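Local coordinates for protein LP04448p (Drosophila melanogaster, PDB 2QK2) that probably binds tubulin through this TOG domain, as expected of a Mini spindles (XMAP215/Dis1 family) protein that tracks microtubule plus ends, at residues P112-V115 with T116-E120; D8-I12 with L13-P17; A217-D220 with P221-A225. One frame throughout, in Å; residues are numbered along the deposited sequence.

Contact 1 of 3, residues P112-V115 with T116-E120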
loop_
_atom_site.group_PDB
_atom_site.type_symbol
_atom_site.label_atom_id
_atom_site.label_comp_id
_atom_site.label_asym_id
_atom_site.label_seq_id
_atom_site.Cartn_x
_atom_site.Cartn_y
_atom_site.Cartn_z
ATOM N N PRO A 112 -1.744 8.337 13.469
ATOM C CA PRO A 112 -0.611 7.444 13.202
ATOM C C PRO A 112 -0.881 5.939 13.210
ATOM O O PRO A 112 -0.310 5.201 12.400
ATOM C CB PRO A 112 0.421 7.868 14.254
ATOM C CG PRO A 112 -0.430 8.388 15.373
ATOM C CD PRO A 112 -1.466 9.194 14.636
ATOM N N ASN A 113 -1.737 5.476 14.113
ATOM C CA ASN A 113 -2.035 4.049 14.173
ATOM C C ASN A 113 -2.773 3.574 12.930
ATOM O O ASN A 113 -2.556 2.456 12.467
ATOM C CB ASN A 113 -2.834 3.732 15.430
ATOM C CG ASN A 113 -2.031 3.989 16.681
ATOM O OD1 ASN A 113 -1.757 5.142 17.033
ATOM N ND2 ASN A 113 -1.620 2.916 17.352
ATOM N N VAL A 114 -3.638 4.429 12.395
ATOM C CA VAL A 114 -4.376 4.102 11.186
ATOM C C VAL A 114 -3.397 4.151 10.013
ATOM O O VAL A 114 -3.403 3.269 9.155
ATOM C CB VAL A 114 -5.520 5.105 10.929
ATOM C CG1 VAL A 114 -6.099 4.899 9.523
ATOM C CG2 VAL A 114 -6.613 4.916 11.963
ATOM N N VAL A 115 -2.553 5.181 9.987
ATOM C CA VAL A 115 -1.575 5.334 8.917
ATOM C C VAL A 115 -0.677 4.100 8.811
ATOM O O VAL A 115 -0.445 3.585 7.715
ATOM C CB VAL A 115 -0.701 6.606 9.126
ATOM C CG1 VAL A 115 0.427 6.646 8.096
ATOM C CG2 VAL A 115 -1.569 7.862 8.979
ATOM N N THR A 116 -0.185 3.619 9.947
ATOM C CA THR A 116 0.671 2.438 9.955
ATOM C C THR A 116 -0.051 1.220 9.363
ATOM O O THR A 116 0.516 0.487 8.549
ATOM C CB THR A 116 1.130 2.102 11.388
ATOM O OG1 THR A 116 1.900 3.193 11.903
ATOM C CG2 THR A 116 1.979 0.838 11.401
ATOM N N ALA A 117 -1.300 1.012 9.773
ATOM C CA ALA A 117 -2.088 -0.113 9.277
ATOM C C ALA A 117 -2.367 0.032 7.778
ATOM O O ALA A 117 -2.298 -0.947 7.035
ATOM C CB ALA A 117 -3.404 -0.218 10.052
ATOM N N LEU A 118 -2.673 1.250 7.335
ATOM C CA LEU A 118 -2.944 1.485 5.917
ATOM C C LEU A 118 -1.692 1.206 5.085
ATOM O O LEU A 118 -1.775 0.588 4.019
ATOM C CB LEU A 118 -3.405 2.924 5.675
ATOM C CG LEU A 118 -4.785 3.317 6.198
ATOM C CD1 LEU A 118 -5.050 4.787 5.887
ATOM C CD2 LEU A 118 -5.846 2.444 5.556
ATOM N N ARG A 119 -0.537 1.666 5.564
ATOM C CA ARG A 119 0.715 1.432 4.847
ATOM C C ARG A 119 0.963 -0.069 4.726
ATOM O O ARG A 119 1.288 -0.567 3.652
ATOM C CB ARG A 119 1.894 2.076 5.579
ATOM C CG ARG A 119 1.933 3.593 5.512
ATOM C CD ARG A 119 3.165 4.131 6.240
ATOM N NE ARG A 119 3.219 5.590 6.213
ATOM C CZ ARG A 119 4.097 6.314 6.902
ATOM N NH1 ARG A 119 4.997 5.710 7.668
ATOM N NH2 ARG A 119 4.063 7.640 6.842
ATOM N N GLU A 120 0.814 -0.787 5.834
ATOM C CA GLU A 120 1.023 -2.230 5.819
ATOM C C GLU A 120 0.109 -2.892 4.801
ATOM O O GLU A 120 0.536 -3.757 4.036
ATOM C CB GLU A 120 0.749 -2.833 7.193
ATOM C CG GLU A 120 1.826 -2.574 8.207
ATOM C CD GLU A 120 1.516 -3.227 9.539
ATOM O OE1 GLU A 120 1.201 -4.439 9.545
ATOM O OE2 GLU A 120 1.589 -2.535 10.576
#
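Val-115 and Arg-119 lie side by side, one turn apart on the same helix and pointing the same way. CG1 of Val-115 does the touching: it sits over one face of the guanidinium, 3.5 Å from NE of Arg-119. Two torsions make this possible. CG1 is turned opposite the backbone N (chi1 173°), and the arginine, its CG set beside the backbone N, runs out extended from CG to NE, so that its chain passes along the valine instead of swinging clear. On its way CG of Arg-119 lies 3.2 Å from O of Val-115, the same carbonyl that accepts from Arg-119 N. The polar end of the arginine looks elsewhere, to a salt bridge with Glu-152 on helix 147-161; the valine branch thus packs on the flat group while the Glu-152 carboxylate holds NH2.

Val-114 and Leu-118 repeat the pairing on a buried side of the helix. CG1 of Val-114 meets CD1 of Leu-118 at 3.8 Å, both side chains running alongside each other, and Val-114 also rests on Val-71 and Val-74 of helix 71-88. Leu-118 N also bonds to Val-114 O at 2.8 Å.

At the start of the helix Thr-116 folds its hydroxyl back. With OG1 beside the backbone N (chi1 -62°), OG1 of Thr-116 donates to O of Pro-112 at 3.0 Å, while N of the same threonine reaches that oxygen at 2.9 Å from the opposite face of the carbonyl plane. One acceptor is therefore gripped twice by one residue.

These i to i+4 pairs belong to the first turns of an amphipathic helix in the HEAT-repeat array of a TOG domain.

Contact 2 of 3, residues D8-I12 with L13-P17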
loop_
_atom_site.group_PDB
_atom_site.type_symbol
_atom_site.label_atom_id
_atom_site.label_comp_id
_atom_site.label_asym_id
_atom_site.label_seq_id
_atom_site.Cartn_x
_atom_site.Cartn_y
_atom_site.Cartn_z
ATOM N N ASP A 8 1.691 -24.957 5.461
ATOM C CA ASP A 8 0.479 -25.696 5.142
ATOM C C ASP A 8 -0.722 -24.758 5.003
ATOM O O ASP A 8 -1.173 -24.170 5.982
ATOM C CB ASP A 8 0.221 -26.737 6.233
ATOM C CG ASP A 8 -0.962 -27.621 5.921
ATOM O OD1 ASP A 8 -1.034 -28.136 4.784
ATOM O OD2 ASP A 8 -1.815 -27.805 6.815
ATOM N N PRO A 9 -1.253 -24.609 3.777
ATOM C CA PRO A 9 -2.403 -23.733 3.512
ATOM C C PRO A 9 -3.606 -24.061 4.393
ATOM O O PRO A 9 -4.084 -25.197 4.411
ATOM C CB PRO A 9 -2.691 -23.977 2.032
ATOM C CG PRO A 9 -1.338 -24.329 1.478
ATOM C CD PRO A 9 -0.806 -25.264 2.536
ATOM N N VAL A 10 -4.088 -23.064 5.128
ATOM C CA VAL A 10 -5.228 -23.257 6.009
ATOM C C VAL A 10 -6.499 -22.619 5.455
ATOM O O VAL A 10 -6.463 -21.535 4.872
ATOM C CB VAL A 10 -4.948 -22.681 7.411
ATOM C CG1 VAL A 10 -6.194 -22.776 8.275
ATOM C CG2 VAL A 10 -3.804 -23.447 8.062
ATOM N N ASP A 11 -7.618 -23.312 5.639
ATOM C CA ASP A 11 -8.919 -22.839 5.186
ATOM C C ASP A 11 -9.532 -21.991 6.295
ATOM O O ASP A 11 -10.326 -22.494 7.092
ATOM C CB ASP A 11 -9.832 -24.034 4.901
ATOM C CG ASP A 11 -11.210 -23.619 4.415
ATOM O OD1 ASP A 11 -11.607 -22.458 4.637
ATOM O OD2 ASP A 11 -11.906 -24.465 3.820
ATOM N N ILE A 12 -9.169 -20.714 6.358
ATOM C CA ILE A 12 -9.715 -19.851 7.398
ATOM C C ILE A 12 -11.148 -19.413 7.097
ATOM O O ILE A 12 -11.886 -19.024 8.001
ATOM C CB ILE A 12 -8.855 -18.580 7.612
ATOM C CG1 ILE A 12 -8.817 -17.749 6.330
ATOM C CG2 ILE A 12 -7.456 -18.968 8.071
ATOM C CD1 ILE A 12 -8.287 -16.347 6.546
ATOM N N LEU A 13 -11.543 -19.469 5.832
ATOM C CA LEU A 13 -12.897 -19.071 5.479
ATOM C C LEU A 13 -13.923 -19.943 6.198
ATOM O O LEU A 13 -14.964 -19.455 6.636
ATOM C CB LEU A 13 -13.101 -19.153 3.963
ATOM C CG LEU A 13 -12.403 -18.049 3.164
ATOM C CD1 LEU A 13 -12.526 -18.338 1.673
ATOM C CD2 LEU A 13 -13.011 -16.694 3.521
ATOM N N SER A 14 -13.621 -21.230 6.336
ATOM C CA SER A 14 -14.544 -22.142 7.004
ATOM C C SER A 14 -14.429 -22.065 8.520
ATOM O O SER A 14 -15.236 -22.654 9.234
ATOM C CB SER A 14 -14.297 -23.580 6.543
ATOM O OG SER A 14 -12.980 -23.995 6.849
ATOM N N LYS A 15 -13.437 -21.325 9.010
ATOM C CA LYS A 15 -13.228 -21.200 10.448
ATOM C C LYS A 15 -13.810 -19.940 11.059
ATOM O O LYS A 15 -13.865 -19.805 12.277
ATOM C CB LYS A 15 -11.739 -21.262 10.772
ATOM C CG LYS A 15 -11.092 -22.587 10.434
ATOM C CD LYS A 15 -9.655 -22.610 10.906
ATOM C CE LYS A 15 -9.012 -23.950 10.626
ATOM N NZ LYS A 15 -7.625 -23.985 11.165
HETATM N N MSE A 16 -14.245 -19.009 10.224
HETATM C CA MSE A 16 -14.812 -17.778 10.746
HETATM C C MSE A 16 -16.161 -17.985 11.400
HETATM O O MSE A 16 -16.912 -18.879 11.030
HETATM C CB MSE A 16 -14.916 -16.748 9.637
HETATM C CG MSE A 16 -13.686 -15.859 9.584
HETATM SE SE MSE A 16 -13.377 -15.302 7.828
HETATM C CE MSE A 16 -14.879 -14.123 7.625
ATOM N N PRO A 17 -16.484 -17.153 12.396
ATOM C CA PRO A 17 -17.765 -17.276 13.090
ATOM C C PRO A 17 -18.941 -17.119 12.133
ATOM O O PRO A 17 -18.896 -16.316 11.196
ATOM C CB PRO A 17 -17.696 -16.166 14.137
ATOM C CG PRO A 17 -16.855 -15.128 13.468
ATOM C CD PRO A 17 -15.754 -15.953 12.843
#
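Asp-11 and Ser-14 face each other across a tight turn. The Asp-11 carboxylate, its CG opposite the backbone N (chi1 -180°), swings forward over the turn, and Ser-14 N donates to OD1 of Asp-11 at 2.9 Å from above the carboxylate plane, 41° out of it. The Ser-14 hydroxyl, OG between its own backbone N and carbonyl carbon (chi1 60°), donates to the main-chain O of Asp-11 at 3.1 Å, again from above the plane of the acceptor. Asp-11 is also the centre of an inverse gamma turn, closed by the weak bond from Ile-12 N to Val-10 O, and its OD2 lies near the like charge of Glu-50.

Lys-15 lies across Val-10 at about a right angle. Its extended chain passes over the Asp-11 carbonyl and ends with NZ of Lys-15 3.4 Å from CG1 of Val-10. Lys-15 N bonds to Ile-12 O at 3.0 Å, and Met-16 N adds a weak bond to the same oxygen.

The piece lies in the loop between helix 2-5 and helix 20-24. Ile-12 and selenomethionine Met-16 lean on helix 29-45, while Val-10 pairs by backbone bonds with Lys-48 and Glu-50 just beyond that helix.

Contact 3 of 3, residues A217-D220 with P221-A225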
loop_
_atom_site.group_PDB
_atom_site.type_symbol
_atom_site.label_atom_id
_atom_site.label_comp_id
_atom_site.label_asym_id
_atom_site.label_seq_id
_atom_site.Cartn_x
_atom_site.Cartn_y
_atom_site.Cartn_z
ATOM N N ALA A 217 15.717 17.570 -15.505
ATOM C CA ALA A 217 16.489 18.711 -15.981
ATOM C C ALA A 217 15.990 20.060 -15.468
ATOM O O ALA A 217 16.785 20.976 -15.274
ATOM C CB ALA A 217 16.521 18.711 -17.510
ATOM N N ASP A 218 14.686 20.186 -15.231
ATOM C CA ASP A 218 14.138 21.455 -14.755
ATOM C C ASP A 218 13.929 21.569 -13.248
ATOM O O ASP A 218 13.388 22.569 -12.773
ATOM C CB ASP A 218 12.818 21.762 -15.461
ATOM C CG ASP A 218 12.983 21.919 -16.958
ATOM O OD1 ASP A 218 13.902 22.653 -17.388
ATOM O OD2 ASP A 218 12.187 21.311 -17.706
ATOM N N VAL A 219 14.341 20.556 -12.494
ATOM C CA VAL A 219 14.193 20.594 -11.043
ATOM C C VAL A 219 15.285 21.514 -10.500
ATOM O O VAL A 219 16.452 21.365 -10.857
ATOM C CB VAL A 219 14.355 19.189 -10.435
ATOM C CG1 VAL A 219 14.304 19.266 -8.918
ATOM C CG2 VAL A 219 13.260 18.272 -10.965
ATOM N N ASP A 220 14.921 22.457 -9.637
ATOM C CA ASP A 220 15.926 23.376 -9.123
ATOM C C ASP A 220 16.948 22.691 -8.216
ATOM O O ASP A 220 16.670 21.648 -7.625
ATOM C CB ASP A 220 15.276 24.567 -8.407
ATOM C CG ASP A 220 14.657 24.192 -7.089
ATOM O OD1 ASP A 220 13.471 23.810 -7.080
ATOM O OD2 ASP A 220 15.358 24.278 -6.061
ATOM N N PRO A 221 18.152 23.279 -8.104
ATOM C CA PRO A 221 19.273 22.781 -7.296
ATOM C C PRO A 221 18.981 22.332 -5.866
ATOM O O PRO A 221 19.510 21.312 -5.424
ATOM C CB PRO A 221 20.275 23.934 -7.357
ATOM C CG PRO A 221 20.047 24.480 -8.736
ATOM C CD PRO A 221 18.533 24.524 -8.802
ATOM N N LEU A 222 18.169 23.090 -5.135
ATOM C CA LEU A 222 17.840 22.720 -3.757
ATOM C C LEU A 222 17.086 21.397 -3.718
ATOM O O LEU A 222 17.402 20.510 -2.926
ATOM C CB LEU A 222 16.971 23.787 -3.090
ATOM C CG LEU A 222 17.646 24.979 -2.417
ATOM C CD1 LEU A 222 16.581 25.975 -1.984
ATOM C CD2 LEU A 222 18.456 24.500 -1.219
ATOM N N LYS A 223 16.076 21.281 -4.572
ATOM C CA LYS A 223 15.274 20.067 -4.637
ATOM C C LYS A 223 16.120 18.876 -5.088
ATOM O O LYS A 223 15.992 17.782 -4.538
ATOM C CB LYS A 223 14.089 20.288 -5.574
ATOM C CG LYS A 223 13.066 21.269 -5.021
ATOM C CD LYS A 223 11.983 21.568 -6.043
ATOM C CE LYS A 223 10.842 22.359 -5.424
ATOM N NZ LYS A 223 11.343 23.555 -4.721
HETATM N N MSE A 224 16.989 19.083 -6.076
HETATM C CA MSE A 224 17.857 18.009 -6.550
HETATM C C MSE A 224 18.705 17.472 -5.401
HETATM O O MSE A 224 18.990 16.279 -5.340
HETATM C CB MSE A 224 18.782 18.499 -7.670
HETATM C CG MSE A 224 18.202 18.384 -9.069
HETATM SE SE MSE A 224 17.662 16.560 -9.549
HETATM C CE MSE A 224 19.161 15.602 -8.898
ATOM N N ALA A 225 19.115 18.360 -4.499
ATOM C CA ALA A 225 19.927 17.961 -3.355
ATOM C C ALA A 225 19.133 17.033 -2.435
ATOM O O ALA A 225 19.664 16.031 -1.943
ATOM C CB ALA A 225 20.391 19.191 -2.584
#
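Asp-220 has its CG between its own backbone N and carbonyl carbon (chi1 71°), which folds the carboxylate forward over the first turn of the helix that Pro-221 opens. There OD2 accepts from two backbone amides. Leu-222 N reaches OD2 of Asp-220 at 3.2 Å in a bent bond, 125° at the hydrogen; Lys-223 N is farther from the same OD2, 3.4 Å, but straight. Both are weak, and together they make Asp-220 the N-cap of helix 221-233. The backbone O of Asp-220 meanwhile takes Met-224 N at 3.0 Å, nearly in line with the carbonyl bond, the first full helical turn.

Lys-223 sets its CG beside the backbone N, then bends at the last torsion (chi4 52°), curling its ammonium back to the aspartate. NZ of Lys-223 stands 3.2 Å from OD1 of Asp-220, a weak bond within a salt bridge, though the place of OD1 in the model is less sure. Nearer the backbone, CB of Lys-223 packs on CG1 of Val-219 at 3.5 Å, and the two side chains cross obliquely. Val-219 CG1 also reaches CG of selenomethionine Met-224, and both Val-219 and Lys-223 touch Leu-185 of helix 171-185.

A serine in place of Lys-223 would probably leave the Asp-220 carboxylate without its positive mate and take away much of the aliphatic cover beside Leu-185.

Chemically, a carboxylate sits at the N-terminal end of the helix and accepts, weakly, from two amides of its first turn. Such a charge is likely to be favoured by the helix dipole, and the lysine probably offsets part of it.

Along the chain the order is contact 2, contact 1, contact 3, and the three share no helix. Contact 2 lies in the loop between helices 2-5 and 20-24, contact 1 on helix 112-126 nearer the middle, and contact 3 at the start of helix 221-233. The centres of contacts 2 and 3 are about 52 Å apart, on opposite sides of the chain's centre; the centre of contact 1 is about 26 Å from that of contact 2 and about 31 Å from that of contact 3. None touches another. The spacing follows the elongated, all-helical HEAT-repeat layout of a TOG domain, in which antiparallel helix pairs stack along the length, and these three sample it towards both ends and near the middle.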